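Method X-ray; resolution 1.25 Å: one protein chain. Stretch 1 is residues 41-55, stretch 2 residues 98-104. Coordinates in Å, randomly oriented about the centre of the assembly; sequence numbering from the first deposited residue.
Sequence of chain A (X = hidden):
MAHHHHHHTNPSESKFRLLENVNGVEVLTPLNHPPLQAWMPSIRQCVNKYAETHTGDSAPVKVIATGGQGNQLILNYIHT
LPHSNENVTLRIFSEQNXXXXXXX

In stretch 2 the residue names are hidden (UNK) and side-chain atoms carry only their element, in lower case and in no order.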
# COMPACT_ATOMS: atom_id res chain seq x y z
N PRO A 41 0.74 -11.04 0.47
CA PRO A 41 -0.14 -11.27 1.62
C PRO A 41 -0.06 -10.17 2.65
O PRO A 41 -1.09 -9.78 3.23
CB PRO A 41 0.33 -12.63 2.15
CG PRO A 41 0.88 -13.31 0.97
CD PRO A 41 1.58 -12.22 0.20
N SER A 42 1.14 -9.62 2.88
CA SER A 42 1.28 -8.49 3.80
C SER A 42 0.62 -7.25 3.24
O SER A 42 -0.06 -6.52 3.98
CB SER A 42 2.75 -8.17 4.04
OG SER A 42 3.42 -9.26 4.64
N ILE A 43 0.82 -6.97 1.95
CA ILE A 43 0.20 -5.80 1.34
C ILE A 43 -1.32 -5.90 1.44
O ILE A 43 -1.99 -4.92 1.76
CB ILE A 43 0.67 -5.61 -0.11
CG1 ILE A 43 2.16 -5.26 -0.17
CG2 ILE A 43 -0.14 -4.50 -0.79
CD1 ILE A 43 2.73 -5.32 -1.58
N ARG A 44 -1.87 -7.08 1.15
CA ARG A 44 -3.32 -7.24 1.22
C ARG A 44 -3.85 -6.98 2.62
O ARG A 44 -4.89 -6.34 2.80
CB ARG A 44 -3.73 -8.63 0.74
CG ARG A 44 -3.52 -8.85 -0.76
CD ARG A 44 -3.78 -10.29 -1.12
NE ARG A 44 -3.29 -10.61 -2.46
CZ ARG A 44 -2.46 -11.60 -2.74
NH1 ARG A 44 -2.01 -12.41 -1.79
NH2 ARG A 44 -2.06 -11.78 -3.99
N GLN A 45 -3.15 -7.48 3.64
CA GLN A 45 -3.58 -7.22 5.00
C GLN A 45 -3.50 -5.74 5.32
O GLN A 45 -4.41 -5.19 5.96
CB GLN A 45 -2.73 -8.03 5.99
CG GLN A 45 -3.12 -7.78 7.46
CD GLN A 45 -4.43 -8.44 7.84
OE1 GLN A 45 -5.16 -8.97 6.99
NE2 GLN A 45 -4.75 -8.41 9.13
N CYS A 46 -2.43 -5.08 4.88
CA CYS A 46 -2.27 -3.66 5.13
C CYS A 46 -3.40 -2.86 4.48
O CYS A 46 -4.00 -1.98 5.11
CB CYS A 46 -0.91 -3.20 4.62
SG CYS A 46 -0.42 -1.56 5.19
N VAL A 47 -3.72 -3.17 3.23
CA VAL A 47 -4.83 -2.49 2.55
C VAL A 47 -6.14 -2.75 3.28
O VAL A 47 -6.96 -1.84 3.47
CB VAL A 47 -4.87 -2.89 1.07
CG1 VAL A 47 -6.12 -2.33 0.38
CG2 VAL A 47 -3.58 -2.43 0.37
N ASN A 48 -6.36 -4.00 3.71
CA ASN A 48 -7.55 -4.34 4.50
C ASN A 48 -7.66 -3.46 5.74
O ASN A 48 -8.72 -2.89 6.02
CB ASN A 48 -7.47 -5.81 4.90
CG ASN A 48 -8.56 -6.23 5.90
OD1 ASN A 48 -8.49 -5.93 7.10
ND2 ASN A 48 -9.55 -6.95 5.42
N LYS A 49 -6.58 -3.36 6.51
CA LYS A 49 -6.64 -2.60 7.76
C LYS A 49 -6.75 -1.11 7.49
O LYS A 49 -7.44 -0.39 8.23
CB LYS A 49 -5.42 -2.90 8.62
CG LYS A 49 -5.20 -4.38 8.90
CD LYS A 49 -6.46 -5.09 9.33
CE LYS A 49 -6.85 -4.72 10.74
NZ LYS A 49 -7.99 -5.57 11.22
N TYR A 50 -6.11 -0.62 6.43
CA TYR A 50 -6.18 0.80 6.11
C TYR A 50 -7.59 1.18 5.73
O TYR A 50 -8.07 2.26 6.09
CB TYR A 50 -5.21 1.10 4.99
CG TYR A 50 -4.97 2.57 4.76
CD1 TYR A 50 -4.03 3.26 5.51
CD2 TYR A 50 -5.65 3.27 3.77
CE1 TYR A 50 -3.79 4.60 5.31
CE2 TYR A 50 -5.41 4.62 3.56
CZ TYR A 50 -4.47 5.27 4.33
OH TYR A 50 -4.20 6.62 4.14
N ALA A 51 -8.29 0.29 5.02
CA ALA A 51 -9.68 0.54 4.69
C ALA A 51 -10.55 0.73 5.93
O ALA A 51 -11.58 1.42 5.85
CB ALA A 51 -10.20 -0.61 3.83
N GLU A 52 -10.16 0.18 7.09
CA GLU A 52 -11.00 0.29 8.28
C GLU A 52 -11.09 1.72 8.79
O GLU A 52 -12.08 2.08 9.43
CB GLU A 52 -10.50 -0.64 9.38
CG GLU A 52 -10.71 -2.10 9.06
CD GLU A 52 -10.33 -3.00 10.21
OE1 GLU A 52 -10.47 -4.23 10.05
OE2 GLU A 52 -9.90 -2.49 11.26
N THR A 53 -10.08 2.54 8.54
CA THR A 53 -10.11 3.94 8.94
C THR A 53 -10.21 4.89 7.75
O THR A 53 -10.05 6.10 7.93
CB THR A 53 -8.88 4.27 9.78
OG1 THR A 53 -7.73 3.67 9.18
CG2 THR A 53 -9.06 3.75 11.20
N HIS A 54 -10.47 4.37 6.54
CA HIS A 54 -10.55 5.20 5.33
C HIS A 54 -11.61 4.61 4.41
O HIS A 54 -11.31 3.75 3.57
CB HIS A 54 -9.20 5.27 4.64
CG HIS A 54 -8.08 5.75 5.50
ND1 HIS A 54 -7.37 4.91 6.34
CD2 HIS A 54 -7.53 6.98 5.65
CE1 HIS A 54 -6.45 5.61 6.97
NE2 HIS A 54 -6.52 6.87 6.57
N THR A 55 -12.85 5.08 4.54
CA THR A 55 -13.96 4.53 3.77
C THR A 55 -14.62 5.59 2.91
O THR A 55 -14.46 6.79 3.12
CB THR A 55 -15.04 3.90 4.68
OG1 THR A 55 -15.59 4.91 5.54
CG2 THR A 55 -14.47 2.77 5.52
N UNK A 98 2.86 -6.00 13.07
CA UNK A 98 2.04 -4.91 13.59
C UNK A 98 1.22 -4.25 12.49
O UNK A 98 1.00 -3.04 12.50
c UNK A 98 2.88 -3.88 14.35
o UNK A 98 4.94 -5.05 14.68
c UNK A 98 4.37 -4.07 14.14
o UNK A 98 4.98 -3.24 13.43
N UNK A 99 0.76 -5.04 11.51
CA UNK A 99 0.02 -4.46 10.40
C UNK A 99 -1.28 -3.82 10.87
O UNK A 99 -1.72 -2.81 10.30
c UNK A 99 1.90 -4.99 8.06
c UNK A 99 -0.24 -5.49 9.30
c UNK A 99 0.53 -6.95 7.40
c UNK A 99 0.97 -6.08 8.57
N UNK A 100 -1.91 -4.37 11.90
CA UNK A 100 -3.14 -3.78 12.41
C UNK A 100 -2.95 -2.38 12.95
O UNK A 100 -3.86 -1.54 12.85
N UNK A 101 -1.78 -2.08 13.52
CA UNK A 101 -1.50 -0.76 14.07
C UNK A 101 -0.67 0.12 13.15
O UNK A 101 -0.75 1.35 13.25
o UNK A 101 0.47 -1.48 15.29
c UNK A 101 -0.80 -0.87 15.43
N UNK A 102 0.14 -0.47 12.26
CA UNK A 102 0.87 0.35 11.29
C UNK A 102 -0.07 0.83 10.19
O UNK A 102 0.00 1.99 9.76
c UNK A 102 3.66 0.77 12.32
c UNK A 102 3.17 -0.56 11.78
c UNK A 102 2.60 0.23 9.47
c UNK A 102 2.07 -0.44 10.73
N UNK A 103 -0.96 -0.04 9.74
CA UNK A 103 -1.84 0.24 8.62
C UNK A 103 -3.20 0.76 9.06
O UNK A 103 -4.09 0.90 8.23
s UNK A 103 -0.41 -1.70 7.23
c UNK A 103 -2.00 -1.01 7.75
N UNK A 104 -3.35 1.07 10.35
CA UNK A 104 -4.57 1.63 10.94
C UNK A 104 -5.87 1.07 10.37
O UNK A 104 -6.82 1.80 10.12
c UNK A 104 -4.51 3.82 9.51
c UNK A 104 -3.07 4.02 9.05
c UNK A 104 -2.21 4.58 10.17
n UNK A 104 -0.80 4.78 9.73
c UNK A 104 -4.58 3.17 10.89

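Position 98 carries two side-chain carbons, the second bonded to two oxygens, which makes a carboxylate on a one-carbon stem. The group lies out of reach of stretch 1. The residue is Asp 98. It occupies the N-cap position of the short helix that follows, although its carboxylate makes no capping bond.

Position 99 has four side-chain carbons, forked at the second, and its CA-to-CB bond points toward stretch 1. One terminal methyl comes within 3.5 Å of Ser 42 O and 3.7 Å of Gln 45 CB. A fork one carbon beyond CB identifies Leu 99, and the methyl is CD1, set against one turn of the long helix.

At position 100 there are no side-chain atoms, and CA lies 4.1 Å from Lys 49 CG, so the aliphatic part of the lysine packs directly against backbone; this is Gly 100.

At position 101 a single carbon is followed by one oxygen, and the CA-to-CB bond points away from stretch 1: Ser 101. Its OG donates to Asp 98 O at 3.2 Å, back across the turn.

Position 102 has four carbons forked at the first, with one arm two carbons long, and its side chain makes no contact with stretch 1: Ile 102. The nearest approach, 5.5 Å from Ile 102 CG2 to Cys 46 SG, is too long for a contact.

Position 103 shows one carbon and then a sulfur, which lies 2.0 Å from Cys 46 SG. That is a covalent length, so the residue is Cys 103, and the two sulfurs form a disulfide with chi3 of -98°. Cys 103 O is 3.0 Å from Tyr 50 CA in a CA-H...O contact and lies at the edge of the tyrosine ring.

Position 104 bears four carbons in a row ending in nitrogen, an unbranched chain whose middle carbons pass Tyr 50 and His 54. This identifies Lys 104. Its CD lies 3.7 Å from Tyr 50 CD1, and its CG sits at the edge of the His 54 ring, 3.7 Å from CE1. The amine turns back to its own stretch, where NZ donates to Ile 102 O at 2.9 Å.

The contact thus rests on a covalent link supported by packing. No hydrogen bond crosses between the stretches; the disulfide fastens the chain's last turn to the long helix, while Leu 99 and the aliphatic portion of Lys 104 cover successive parts of that helix and the loop after it. Lys 49 lends its methylenes to the contact and sends its amine to Glu 52 in a salt bridge, 3.1 Å from NZ to OE1.

Stretch 2, residues 98-104: DLGSICK
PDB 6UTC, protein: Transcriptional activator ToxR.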